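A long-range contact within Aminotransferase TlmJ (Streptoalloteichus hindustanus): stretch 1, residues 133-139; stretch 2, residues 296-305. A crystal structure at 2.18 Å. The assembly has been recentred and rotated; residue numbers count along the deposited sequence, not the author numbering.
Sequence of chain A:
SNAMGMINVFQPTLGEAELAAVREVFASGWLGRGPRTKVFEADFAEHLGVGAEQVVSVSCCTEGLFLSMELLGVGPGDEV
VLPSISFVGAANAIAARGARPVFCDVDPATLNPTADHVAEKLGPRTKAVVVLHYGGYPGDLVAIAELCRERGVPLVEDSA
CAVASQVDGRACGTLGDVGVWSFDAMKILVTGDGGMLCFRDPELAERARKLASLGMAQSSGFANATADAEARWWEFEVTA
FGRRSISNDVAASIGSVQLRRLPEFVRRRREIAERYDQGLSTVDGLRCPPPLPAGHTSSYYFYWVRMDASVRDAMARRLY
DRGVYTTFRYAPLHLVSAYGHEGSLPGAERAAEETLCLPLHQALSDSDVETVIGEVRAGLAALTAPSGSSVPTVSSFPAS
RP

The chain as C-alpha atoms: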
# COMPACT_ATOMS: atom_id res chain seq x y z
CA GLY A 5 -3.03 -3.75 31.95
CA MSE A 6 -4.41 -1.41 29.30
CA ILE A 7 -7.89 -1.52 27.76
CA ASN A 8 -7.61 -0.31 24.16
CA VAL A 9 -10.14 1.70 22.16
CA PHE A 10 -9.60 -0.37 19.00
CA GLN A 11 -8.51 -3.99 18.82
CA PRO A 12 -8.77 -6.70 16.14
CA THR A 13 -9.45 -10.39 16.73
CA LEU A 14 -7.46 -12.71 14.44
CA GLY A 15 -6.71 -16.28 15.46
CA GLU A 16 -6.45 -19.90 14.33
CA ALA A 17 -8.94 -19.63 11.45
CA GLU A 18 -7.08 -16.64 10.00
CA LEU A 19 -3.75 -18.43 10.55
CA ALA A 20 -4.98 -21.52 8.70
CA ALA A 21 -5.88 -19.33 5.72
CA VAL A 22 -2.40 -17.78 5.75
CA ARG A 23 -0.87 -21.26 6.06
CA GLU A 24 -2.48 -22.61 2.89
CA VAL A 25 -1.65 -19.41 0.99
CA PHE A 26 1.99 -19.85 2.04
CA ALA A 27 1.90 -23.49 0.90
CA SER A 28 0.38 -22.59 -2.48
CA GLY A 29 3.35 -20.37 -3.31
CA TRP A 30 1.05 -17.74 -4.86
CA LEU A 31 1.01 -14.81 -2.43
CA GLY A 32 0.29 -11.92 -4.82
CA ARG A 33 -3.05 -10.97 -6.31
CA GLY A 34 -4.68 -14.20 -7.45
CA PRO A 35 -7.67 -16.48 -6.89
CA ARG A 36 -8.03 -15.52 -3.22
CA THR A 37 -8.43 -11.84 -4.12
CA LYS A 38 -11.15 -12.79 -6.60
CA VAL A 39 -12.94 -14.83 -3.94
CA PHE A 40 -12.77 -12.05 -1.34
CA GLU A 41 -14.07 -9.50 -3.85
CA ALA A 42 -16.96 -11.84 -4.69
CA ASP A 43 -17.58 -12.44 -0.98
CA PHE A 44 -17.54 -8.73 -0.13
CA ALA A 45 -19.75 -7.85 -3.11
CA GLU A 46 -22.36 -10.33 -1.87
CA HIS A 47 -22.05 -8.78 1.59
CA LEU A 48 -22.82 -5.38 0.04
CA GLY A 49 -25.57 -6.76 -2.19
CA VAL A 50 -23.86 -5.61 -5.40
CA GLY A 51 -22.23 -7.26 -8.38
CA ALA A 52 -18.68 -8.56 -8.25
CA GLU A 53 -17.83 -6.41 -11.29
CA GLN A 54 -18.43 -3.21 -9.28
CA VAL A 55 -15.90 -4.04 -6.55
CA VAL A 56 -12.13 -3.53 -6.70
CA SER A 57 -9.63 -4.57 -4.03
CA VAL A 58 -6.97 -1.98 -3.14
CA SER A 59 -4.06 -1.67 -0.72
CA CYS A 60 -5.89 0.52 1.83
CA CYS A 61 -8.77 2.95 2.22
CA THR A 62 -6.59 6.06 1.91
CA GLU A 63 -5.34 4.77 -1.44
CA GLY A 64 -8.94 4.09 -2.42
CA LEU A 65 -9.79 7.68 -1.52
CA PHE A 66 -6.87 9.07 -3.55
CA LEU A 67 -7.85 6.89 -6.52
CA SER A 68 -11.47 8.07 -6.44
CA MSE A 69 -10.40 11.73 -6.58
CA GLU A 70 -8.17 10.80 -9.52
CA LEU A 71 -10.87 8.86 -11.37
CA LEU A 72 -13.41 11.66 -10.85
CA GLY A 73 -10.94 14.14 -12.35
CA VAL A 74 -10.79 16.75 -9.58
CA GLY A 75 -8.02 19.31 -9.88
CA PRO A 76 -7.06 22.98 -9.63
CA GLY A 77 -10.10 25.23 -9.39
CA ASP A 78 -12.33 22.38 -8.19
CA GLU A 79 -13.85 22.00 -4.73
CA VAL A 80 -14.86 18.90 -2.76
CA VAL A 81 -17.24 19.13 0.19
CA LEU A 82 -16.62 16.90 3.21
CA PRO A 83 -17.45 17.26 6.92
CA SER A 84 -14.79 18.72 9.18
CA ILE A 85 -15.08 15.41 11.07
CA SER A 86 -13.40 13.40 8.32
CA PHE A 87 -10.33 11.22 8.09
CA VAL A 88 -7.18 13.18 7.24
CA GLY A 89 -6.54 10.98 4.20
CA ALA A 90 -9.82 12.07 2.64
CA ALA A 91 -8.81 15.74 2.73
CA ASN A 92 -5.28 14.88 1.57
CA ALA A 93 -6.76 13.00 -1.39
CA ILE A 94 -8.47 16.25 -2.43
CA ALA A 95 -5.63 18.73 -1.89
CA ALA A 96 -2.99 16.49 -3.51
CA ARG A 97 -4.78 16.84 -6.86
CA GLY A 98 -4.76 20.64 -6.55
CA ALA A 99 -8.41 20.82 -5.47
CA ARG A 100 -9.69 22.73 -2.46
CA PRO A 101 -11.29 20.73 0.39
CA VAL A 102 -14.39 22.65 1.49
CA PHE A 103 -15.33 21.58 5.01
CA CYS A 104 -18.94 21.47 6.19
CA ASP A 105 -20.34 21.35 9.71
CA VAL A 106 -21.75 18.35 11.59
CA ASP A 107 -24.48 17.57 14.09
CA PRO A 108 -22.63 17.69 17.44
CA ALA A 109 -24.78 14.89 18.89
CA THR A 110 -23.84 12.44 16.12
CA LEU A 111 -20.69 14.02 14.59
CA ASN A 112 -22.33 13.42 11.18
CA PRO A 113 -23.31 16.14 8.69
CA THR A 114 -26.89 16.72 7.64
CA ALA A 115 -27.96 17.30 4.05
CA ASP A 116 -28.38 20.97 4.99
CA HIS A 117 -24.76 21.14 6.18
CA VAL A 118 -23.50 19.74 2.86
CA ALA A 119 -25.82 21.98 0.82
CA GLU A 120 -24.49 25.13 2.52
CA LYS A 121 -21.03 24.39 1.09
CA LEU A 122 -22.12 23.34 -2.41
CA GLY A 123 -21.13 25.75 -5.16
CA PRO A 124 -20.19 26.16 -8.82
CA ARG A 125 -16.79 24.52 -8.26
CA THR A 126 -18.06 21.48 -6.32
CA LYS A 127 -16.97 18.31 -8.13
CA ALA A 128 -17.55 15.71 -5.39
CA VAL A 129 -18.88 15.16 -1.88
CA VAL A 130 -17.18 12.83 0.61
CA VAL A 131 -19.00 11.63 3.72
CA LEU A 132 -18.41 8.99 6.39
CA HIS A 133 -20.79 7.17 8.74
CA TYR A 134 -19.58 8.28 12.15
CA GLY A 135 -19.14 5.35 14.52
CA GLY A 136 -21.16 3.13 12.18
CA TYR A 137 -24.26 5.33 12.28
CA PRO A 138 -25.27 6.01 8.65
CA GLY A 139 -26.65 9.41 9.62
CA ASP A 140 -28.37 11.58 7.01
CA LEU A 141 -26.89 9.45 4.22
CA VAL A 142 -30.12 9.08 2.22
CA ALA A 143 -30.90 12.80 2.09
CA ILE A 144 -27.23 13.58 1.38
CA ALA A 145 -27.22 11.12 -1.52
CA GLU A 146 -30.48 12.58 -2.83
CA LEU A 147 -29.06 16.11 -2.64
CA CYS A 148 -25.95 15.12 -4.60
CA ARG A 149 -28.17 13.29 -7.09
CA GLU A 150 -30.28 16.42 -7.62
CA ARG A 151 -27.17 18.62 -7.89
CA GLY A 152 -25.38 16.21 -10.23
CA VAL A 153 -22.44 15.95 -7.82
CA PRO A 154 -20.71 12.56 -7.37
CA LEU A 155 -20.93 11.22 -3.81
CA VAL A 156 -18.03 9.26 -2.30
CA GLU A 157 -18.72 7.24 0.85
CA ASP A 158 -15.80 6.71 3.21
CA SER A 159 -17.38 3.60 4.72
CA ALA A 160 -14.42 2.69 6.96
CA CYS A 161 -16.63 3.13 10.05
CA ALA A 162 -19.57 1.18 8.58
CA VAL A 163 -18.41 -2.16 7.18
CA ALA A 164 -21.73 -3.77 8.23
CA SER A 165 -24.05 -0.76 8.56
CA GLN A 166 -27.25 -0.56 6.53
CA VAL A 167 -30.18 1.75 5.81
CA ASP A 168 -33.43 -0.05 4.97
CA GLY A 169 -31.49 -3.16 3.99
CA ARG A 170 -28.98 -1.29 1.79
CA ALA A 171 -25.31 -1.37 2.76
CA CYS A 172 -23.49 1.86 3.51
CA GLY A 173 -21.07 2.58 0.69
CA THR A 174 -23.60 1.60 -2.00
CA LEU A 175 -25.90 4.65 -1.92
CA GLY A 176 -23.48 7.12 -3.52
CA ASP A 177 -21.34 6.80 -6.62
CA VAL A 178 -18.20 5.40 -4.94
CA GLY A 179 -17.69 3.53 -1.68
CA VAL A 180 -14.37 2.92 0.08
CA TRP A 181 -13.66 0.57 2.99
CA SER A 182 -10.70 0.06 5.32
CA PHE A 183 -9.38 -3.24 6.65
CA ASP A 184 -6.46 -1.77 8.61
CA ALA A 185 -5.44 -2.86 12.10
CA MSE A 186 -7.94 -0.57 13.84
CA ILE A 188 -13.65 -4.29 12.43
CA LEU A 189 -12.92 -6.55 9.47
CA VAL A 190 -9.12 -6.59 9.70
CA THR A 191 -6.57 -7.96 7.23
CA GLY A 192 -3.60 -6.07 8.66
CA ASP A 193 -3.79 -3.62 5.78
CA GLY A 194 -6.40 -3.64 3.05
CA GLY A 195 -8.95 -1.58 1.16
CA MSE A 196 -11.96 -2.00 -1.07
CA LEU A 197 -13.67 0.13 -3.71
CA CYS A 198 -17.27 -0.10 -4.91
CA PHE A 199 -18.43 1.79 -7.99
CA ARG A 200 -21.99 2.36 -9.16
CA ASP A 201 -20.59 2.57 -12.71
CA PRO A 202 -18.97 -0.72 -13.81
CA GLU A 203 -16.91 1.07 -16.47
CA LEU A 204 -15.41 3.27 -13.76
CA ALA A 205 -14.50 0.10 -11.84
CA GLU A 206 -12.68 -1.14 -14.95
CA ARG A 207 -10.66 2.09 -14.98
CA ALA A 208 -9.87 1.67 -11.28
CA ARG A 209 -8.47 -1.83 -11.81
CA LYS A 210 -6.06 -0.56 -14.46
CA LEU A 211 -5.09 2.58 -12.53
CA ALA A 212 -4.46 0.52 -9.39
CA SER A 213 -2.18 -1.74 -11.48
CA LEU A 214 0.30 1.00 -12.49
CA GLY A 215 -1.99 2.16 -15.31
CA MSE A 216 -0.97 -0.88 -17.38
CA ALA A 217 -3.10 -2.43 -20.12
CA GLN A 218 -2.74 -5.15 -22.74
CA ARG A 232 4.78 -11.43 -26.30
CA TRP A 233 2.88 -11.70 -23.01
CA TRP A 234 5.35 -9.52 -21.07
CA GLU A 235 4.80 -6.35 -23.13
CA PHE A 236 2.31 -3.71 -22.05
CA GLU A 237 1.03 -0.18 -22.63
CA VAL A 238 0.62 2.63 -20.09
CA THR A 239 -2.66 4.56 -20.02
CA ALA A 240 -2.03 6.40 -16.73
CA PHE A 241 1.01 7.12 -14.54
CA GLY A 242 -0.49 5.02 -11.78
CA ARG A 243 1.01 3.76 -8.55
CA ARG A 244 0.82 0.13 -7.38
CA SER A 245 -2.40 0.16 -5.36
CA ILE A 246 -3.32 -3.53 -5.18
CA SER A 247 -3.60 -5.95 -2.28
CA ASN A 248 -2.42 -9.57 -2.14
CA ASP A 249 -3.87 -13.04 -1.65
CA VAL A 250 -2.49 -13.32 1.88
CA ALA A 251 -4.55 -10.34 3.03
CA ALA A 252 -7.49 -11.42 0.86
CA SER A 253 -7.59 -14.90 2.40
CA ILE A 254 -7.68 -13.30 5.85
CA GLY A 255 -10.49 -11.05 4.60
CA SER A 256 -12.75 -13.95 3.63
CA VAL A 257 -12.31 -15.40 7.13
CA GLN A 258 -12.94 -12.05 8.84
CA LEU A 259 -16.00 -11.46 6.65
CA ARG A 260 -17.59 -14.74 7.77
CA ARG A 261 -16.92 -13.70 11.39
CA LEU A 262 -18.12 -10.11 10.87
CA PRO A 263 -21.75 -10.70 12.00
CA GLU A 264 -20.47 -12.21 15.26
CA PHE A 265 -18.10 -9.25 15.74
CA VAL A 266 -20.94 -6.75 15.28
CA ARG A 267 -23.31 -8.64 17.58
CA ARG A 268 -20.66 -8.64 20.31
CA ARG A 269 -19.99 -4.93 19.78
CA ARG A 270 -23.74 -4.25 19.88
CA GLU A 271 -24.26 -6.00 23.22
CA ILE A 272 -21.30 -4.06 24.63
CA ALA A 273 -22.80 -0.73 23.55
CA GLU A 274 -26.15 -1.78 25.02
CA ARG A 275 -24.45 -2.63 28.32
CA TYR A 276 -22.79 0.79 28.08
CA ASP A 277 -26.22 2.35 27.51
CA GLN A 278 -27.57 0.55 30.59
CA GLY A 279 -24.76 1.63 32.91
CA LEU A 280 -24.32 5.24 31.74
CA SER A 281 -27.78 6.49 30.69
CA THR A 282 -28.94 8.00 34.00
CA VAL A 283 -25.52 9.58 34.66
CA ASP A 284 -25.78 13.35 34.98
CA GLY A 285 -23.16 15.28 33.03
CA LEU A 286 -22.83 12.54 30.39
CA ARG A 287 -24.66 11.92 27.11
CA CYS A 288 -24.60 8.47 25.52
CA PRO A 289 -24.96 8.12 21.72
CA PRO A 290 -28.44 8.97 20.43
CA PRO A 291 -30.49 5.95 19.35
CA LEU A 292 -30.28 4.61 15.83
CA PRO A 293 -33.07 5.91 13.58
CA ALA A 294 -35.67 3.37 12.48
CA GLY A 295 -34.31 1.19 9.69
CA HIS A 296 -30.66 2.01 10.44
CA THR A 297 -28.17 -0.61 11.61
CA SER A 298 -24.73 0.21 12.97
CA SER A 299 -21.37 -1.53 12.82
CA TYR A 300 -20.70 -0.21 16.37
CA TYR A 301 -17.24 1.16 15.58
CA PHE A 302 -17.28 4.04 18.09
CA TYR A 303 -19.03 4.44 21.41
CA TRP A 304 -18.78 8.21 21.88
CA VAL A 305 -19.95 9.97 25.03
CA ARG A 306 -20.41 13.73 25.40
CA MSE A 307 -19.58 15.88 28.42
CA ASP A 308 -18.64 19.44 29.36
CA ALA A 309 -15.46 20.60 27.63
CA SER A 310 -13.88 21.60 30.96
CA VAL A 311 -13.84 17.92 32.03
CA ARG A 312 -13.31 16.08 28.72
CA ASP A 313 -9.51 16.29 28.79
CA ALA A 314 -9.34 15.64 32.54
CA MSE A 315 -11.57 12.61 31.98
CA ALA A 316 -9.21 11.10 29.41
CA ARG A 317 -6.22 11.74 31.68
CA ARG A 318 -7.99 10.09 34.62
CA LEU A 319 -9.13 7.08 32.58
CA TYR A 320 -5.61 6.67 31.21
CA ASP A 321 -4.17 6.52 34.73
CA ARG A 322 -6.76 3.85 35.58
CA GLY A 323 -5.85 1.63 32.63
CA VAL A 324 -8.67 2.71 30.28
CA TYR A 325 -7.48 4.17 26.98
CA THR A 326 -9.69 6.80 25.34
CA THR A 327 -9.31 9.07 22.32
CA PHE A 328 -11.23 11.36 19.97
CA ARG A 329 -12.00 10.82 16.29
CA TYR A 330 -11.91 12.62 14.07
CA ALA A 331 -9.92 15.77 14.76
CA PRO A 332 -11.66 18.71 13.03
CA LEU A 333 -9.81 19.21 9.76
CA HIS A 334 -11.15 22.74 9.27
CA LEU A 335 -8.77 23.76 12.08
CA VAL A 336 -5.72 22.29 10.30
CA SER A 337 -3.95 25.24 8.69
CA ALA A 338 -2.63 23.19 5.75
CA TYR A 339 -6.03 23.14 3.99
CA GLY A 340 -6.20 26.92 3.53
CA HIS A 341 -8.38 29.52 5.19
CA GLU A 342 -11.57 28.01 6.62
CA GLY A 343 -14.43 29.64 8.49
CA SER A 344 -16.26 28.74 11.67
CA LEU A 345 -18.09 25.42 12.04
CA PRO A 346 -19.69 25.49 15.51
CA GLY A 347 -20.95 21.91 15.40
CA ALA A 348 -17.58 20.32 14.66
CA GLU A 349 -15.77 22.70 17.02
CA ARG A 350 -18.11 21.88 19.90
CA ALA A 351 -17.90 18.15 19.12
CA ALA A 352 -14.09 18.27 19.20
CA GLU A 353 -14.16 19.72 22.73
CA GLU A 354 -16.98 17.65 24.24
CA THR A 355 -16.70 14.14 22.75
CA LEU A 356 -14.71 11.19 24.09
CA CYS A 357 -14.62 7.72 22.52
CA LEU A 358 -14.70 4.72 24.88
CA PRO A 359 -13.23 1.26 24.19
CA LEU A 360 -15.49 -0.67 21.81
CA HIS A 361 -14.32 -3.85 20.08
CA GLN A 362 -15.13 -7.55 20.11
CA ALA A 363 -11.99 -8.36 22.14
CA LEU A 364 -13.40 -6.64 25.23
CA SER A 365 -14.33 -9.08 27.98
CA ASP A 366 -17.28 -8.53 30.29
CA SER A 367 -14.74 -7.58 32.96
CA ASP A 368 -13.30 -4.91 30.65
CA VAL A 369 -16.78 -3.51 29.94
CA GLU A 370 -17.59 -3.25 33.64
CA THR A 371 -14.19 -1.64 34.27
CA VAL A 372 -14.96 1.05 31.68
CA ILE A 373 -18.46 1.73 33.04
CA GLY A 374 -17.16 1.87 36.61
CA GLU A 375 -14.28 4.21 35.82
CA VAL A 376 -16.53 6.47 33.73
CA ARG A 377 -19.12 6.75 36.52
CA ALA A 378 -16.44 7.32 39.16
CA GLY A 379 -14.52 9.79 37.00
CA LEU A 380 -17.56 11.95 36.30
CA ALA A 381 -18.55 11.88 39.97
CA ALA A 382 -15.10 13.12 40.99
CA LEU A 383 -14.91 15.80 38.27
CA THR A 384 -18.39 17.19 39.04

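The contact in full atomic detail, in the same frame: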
# COMPACT_ATOMS: atom_id res chain seq x y z
N HIS A 133 -19.66 7.61 7.92
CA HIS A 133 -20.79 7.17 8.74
C HIS A 133 -20.28 7.06 10.17
O HIS A 133 -19.87 5.98 10.60
CB HIS A 133 -21.35 5.84 8.22
CG HIS A 133 -21.40 5.74 6.73
ND1 HIS A 133 -20.40 5.16 5.99
CD2 HIS A 133 -22.33 6.17 5.84
CE1 HIS A 133 -20.71 5.22 4.70
NE2 HIS A 133 -21.88 5.83 4.59
N TYR A 134 -20.32 8.17 10.90
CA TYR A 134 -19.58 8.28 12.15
C TYR A 134 -19.96 7.17 13.12
O TYR A 134 -21.13 7.00 13.46
CB TYR A 134 -19.79 9.64 12.80
CG TYR A 134 -18.89 9.83 14.00
CD1 TYR A 134 -17.60 10.33 13.84
CD2 TYR A 134 -19.31 9.48 15.27
CE1 TYR A 134 -16.77 10.49 14.93
CE2 TYR A 134 -18.48 9.64 16.37
CZ TYR A 134 -17.21 10.14 16.19
OH TYR A 134 -16.38 10.30 17.28
N GLY A 135 -18.95 6.42 13.56
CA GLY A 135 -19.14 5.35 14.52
C GLY A 135 -19.90 4.15 14.01
O GLY A 135 -20.14 3.22 14.78
N GLY A 136 -20.28 4.14 12.73
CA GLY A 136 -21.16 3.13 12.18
C GLY A 136 -22.57 3.61 11.93
O GLY A 136 -23.31 2.96 11.18
N TYR A 137 -22.96 4.72 12.54
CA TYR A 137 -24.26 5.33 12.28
C TYR A 137 -24.29 5.87 10.86
O TYR A 137 -23.44 6.71 10.52
CB TYR A 137 -24.55 6.45 13.27
CG TYR A 137 -25.08 6.02 14.62
CD1 TYR A 137 -24.50 4.96 15.32
CD2 TYR A 137 -26.15 6.68 15.21
CE1 TYR A 137 -24.98 4.58 16.56
CE2 TYR A 137 -26.63 6.31 16.45
CZ TYR A 137 -26.05 5.25 17.12
OH TYR A 137 -26.53 4.88 18.35
N PRO A 138 -25.22 5.44 10.01
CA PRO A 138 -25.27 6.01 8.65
C PRO A 138 -25.59 7.49 8.62
O PRO A 138 -25.14 8.19 7.70
CB PRO A 138 -26.37 5.17 7.97
CG PRO A 138 -26.42 3.90 8.76
CD PRO A 138 -26.13 4.30 10.18
N GLY A 139 -26.36 7.99 9.58
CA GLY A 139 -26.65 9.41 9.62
C GLY A 139 -27.67 9.82 8.57
O GLY A 139 -28.60 9.08 8.24
N HIS A 296 -32.11 1.92 10.46
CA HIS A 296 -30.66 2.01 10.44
C HIS A 296 -30.05 0.94 11.32
O HIS A 296 -30.53 0.68 12.43
CB HIS A 296 -30.17 3.39 10.91
CG HIS A 296 -30.55 4.52 10.00
ND1 HIS A 296 -29.92 5.74 10.03
CD2 HIS A 296 -31.50 4.61 9.04
CE1 HIS A 296 -30.46 6.54 9.13
NE2 HIS A 296 -31.42 5.87 8.51
N THR A 297 -28.98 0.31 10.83
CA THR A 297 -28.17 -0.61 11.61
C THR A 297 -26.74 -0.10 11.64
O THR A 297 -26.25 0.47 10.66
CB THR A 297 -28.21 -2.03 11.02
OG1 THR A 297 -27.69 -2.02 9.69
CG2 THR A 297 -29.64 -2.56 11.00
N SER A 298 -26.07 -0.29 12.77
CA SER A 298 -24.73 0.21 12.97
C SER A 298 -23.73 -0.94 12.99
O SER A 298 -24.07 -2.08 13.30
CB SER A 298 -24.62 1.00 14.29
OG SER A 298 -23.30 1.45 14.52
N SER A 299 -22.48 -0.61 12.63
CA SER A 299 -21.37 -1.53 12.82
C SER A 299 -20.79 -1.45 14.23
O SER A 299 -19.99 -2.31 14.61
CB SER A 299 -20.27 -1.25 11.80
OG SER A 299 -20.77 -1.34 10.47
N TYR A 300 -21.19 -0.43 15.01
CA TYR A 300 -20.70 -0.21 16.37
C TYR A 300 -19.17 -0.11 16.39
O TYR A 300 -18.47 -0.89 17.04
CB TYR A 300 -21.21 -1.29 17.32
CG TYR A 300 -22.72 -1.33 17.38
CD1 TYR A 300 -23.42 -0.51 18.26
CD2 TYR A 300 -23.45 -2.15 16.54
CE1 TYR A 300 -24.81 -0.52 18.30
CE2 TYR A 300 -24.83 -2.18 16.58
CZ TYR A 300 -25.50 -1.36 17.46
OH TYR A 300 -26.88 -1.38 17.50
N TYR A 301 -18.67 0.89 15.66
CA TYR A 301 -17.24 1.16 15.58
C TYR A 301 -16.77 2.10 16.68
O TYR A 301 -15.70 1.88 17.26
CB TYR A 301 -16.89 1.74 14.20
CG TYR A 301 -15.41 1.96 13.99
CD1 TYR A 301 -14.50 0.93 14.19
CD2 TYR A 301 -14.93 3.19 13.57
CE1 TYR A 301 -13.15 1.12 14.00
CE2 TYR A 301 -13.57 3.39 13.36
CZ TYR A 301 -12.69 2.35 13.58
OH TYR A 301 -11.34 2.55 13.39
N PHE A 302 -17.54 3.14 16.98
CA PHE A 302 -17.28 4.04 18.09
C PHE A 302 -18.41 3.96 19.10
O PHE A 302 -19.58 3.78 18.74
CB PHE A 302 -17.16 5.51 17.63
CG PHE A 302 -16.01 5.79 16.72
CD1 PHE A 302 -14.79 5.14 16.89
CD2 PHE A 302 -16.13 6.72 15.70
CE1 PHE A 302 -13.73 5.42 16.05
CE2 PHE A 302 -15.07 7.00 14.86
CZ PHE A 302 -13.87 6.35 15.03
N TYR A 303 -18.06 4.10 20.37
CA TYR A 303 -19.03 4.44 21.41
C TYR A 303 -18.58 5.78 21.99
O TYR A 303 -17.71 5.83 22.87
CB TYR A 303 -19.13 3.37 22.49
CG TYR A 303 -20.32 3.60 23.39
CD1 TYR A 303 -21.57 3.07 23.07
CD2 TYR A 303 -20.21 4.37 24.54
CE1 TYR A 303 -22.66 3.29 23.89
CE2 TYR A 303 -21.30 4.59 25.36
CZ TYR A 303 -22.53 4.05 25.03
OH TYR A 303 -23.61 4.26 25.84
N TRP A 304 -19.18 6.86 21.50
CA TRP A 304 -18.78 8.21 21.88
C TRP A 304 -19.74 8.76 22.93
O TRP A 304 -20.96 8.66 22.78
CB TRP A 304 -18.75 9.13 20.65
CG TRP A 304 -20.08 9.37 20.00
CD1 TRP A 304 -20.87 10.47 20.13
CD2 TRP A 304 -20.77 8.48 19.11
NE1 TRP A 304 -22.01 10.33 19.38
CE2 TRP A 304 -21.98 9.12 18.74
CE3 TRP A 304 -20.49 7.21 18.58
CZ2 TRP A 304 -22.90 8.53 17.87
CZ3 TRP A 304 -21.41 6.63 17.73
CH2 TRP A 304 -22.60 7.29 17.38
N VAL A 305 -19.17 9.31 23.99
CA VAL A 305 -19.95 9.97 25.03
C VAL A 305 -19.59 11.45 25.02
O VAL A 305 -18.48 11.84 24.66
CB VAL A 305 -19.69 9.36 26.42
CG1 VAL A 305 -20.26 7.95 26.49
CG2 VAL A 305 -18.20 9.35 26.73
O HOH W 1 -22.40 2.57 16.60
O HOH W 2 -27.80 6.67 11.63

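A single carbonyl, Gly135 O, carries all the direct hydrogen bonding between the two stretches: it accepts from Tyr301 N at 2.9 Å and, weakly, from Phe302 N at 3.4 Å, while water 1 donates to the same oxygen and also bonds Ser298 OG (Gly135 O to water 3.0 Å, Ser298 OG to water 2.5 Å). The turn that presents this oxygen is closed by Gly136 N to His133 O (2.8 Å) and Tyr137 N to Tyr134 O (3.1 Å). Both its glycines suit their places: a CB on Gly135 would lie 2.6 Å from Trp304 CZ3, and one on Gly136 would lie 2.6 Å from Ser298 OG. Ser298 OG also accepts from Tyr300 N at 2.9 Å, bracing the facing loop. Around this polar centre, aromatic rings supply the packing. Trp304, chi1 p, offers a face to the edge of Tyr134 (Tyr134 CE2 to Trp304 CD2, 3.8 Å) and its own edge to the face of Tyr137 (Trp304 CH2 to Tyr137 CD1, 3.6 Å). Phe302 CD2 sits over a face of Tyr134, 3.6 Å from Tyr134 CZ. At the far end, water 2 links Gly139 N and His296 ND1, 2.8 Å from each, and Pro138 CD packs 3.9 Å from Thr297 O. The contact buries 607 Å² in total.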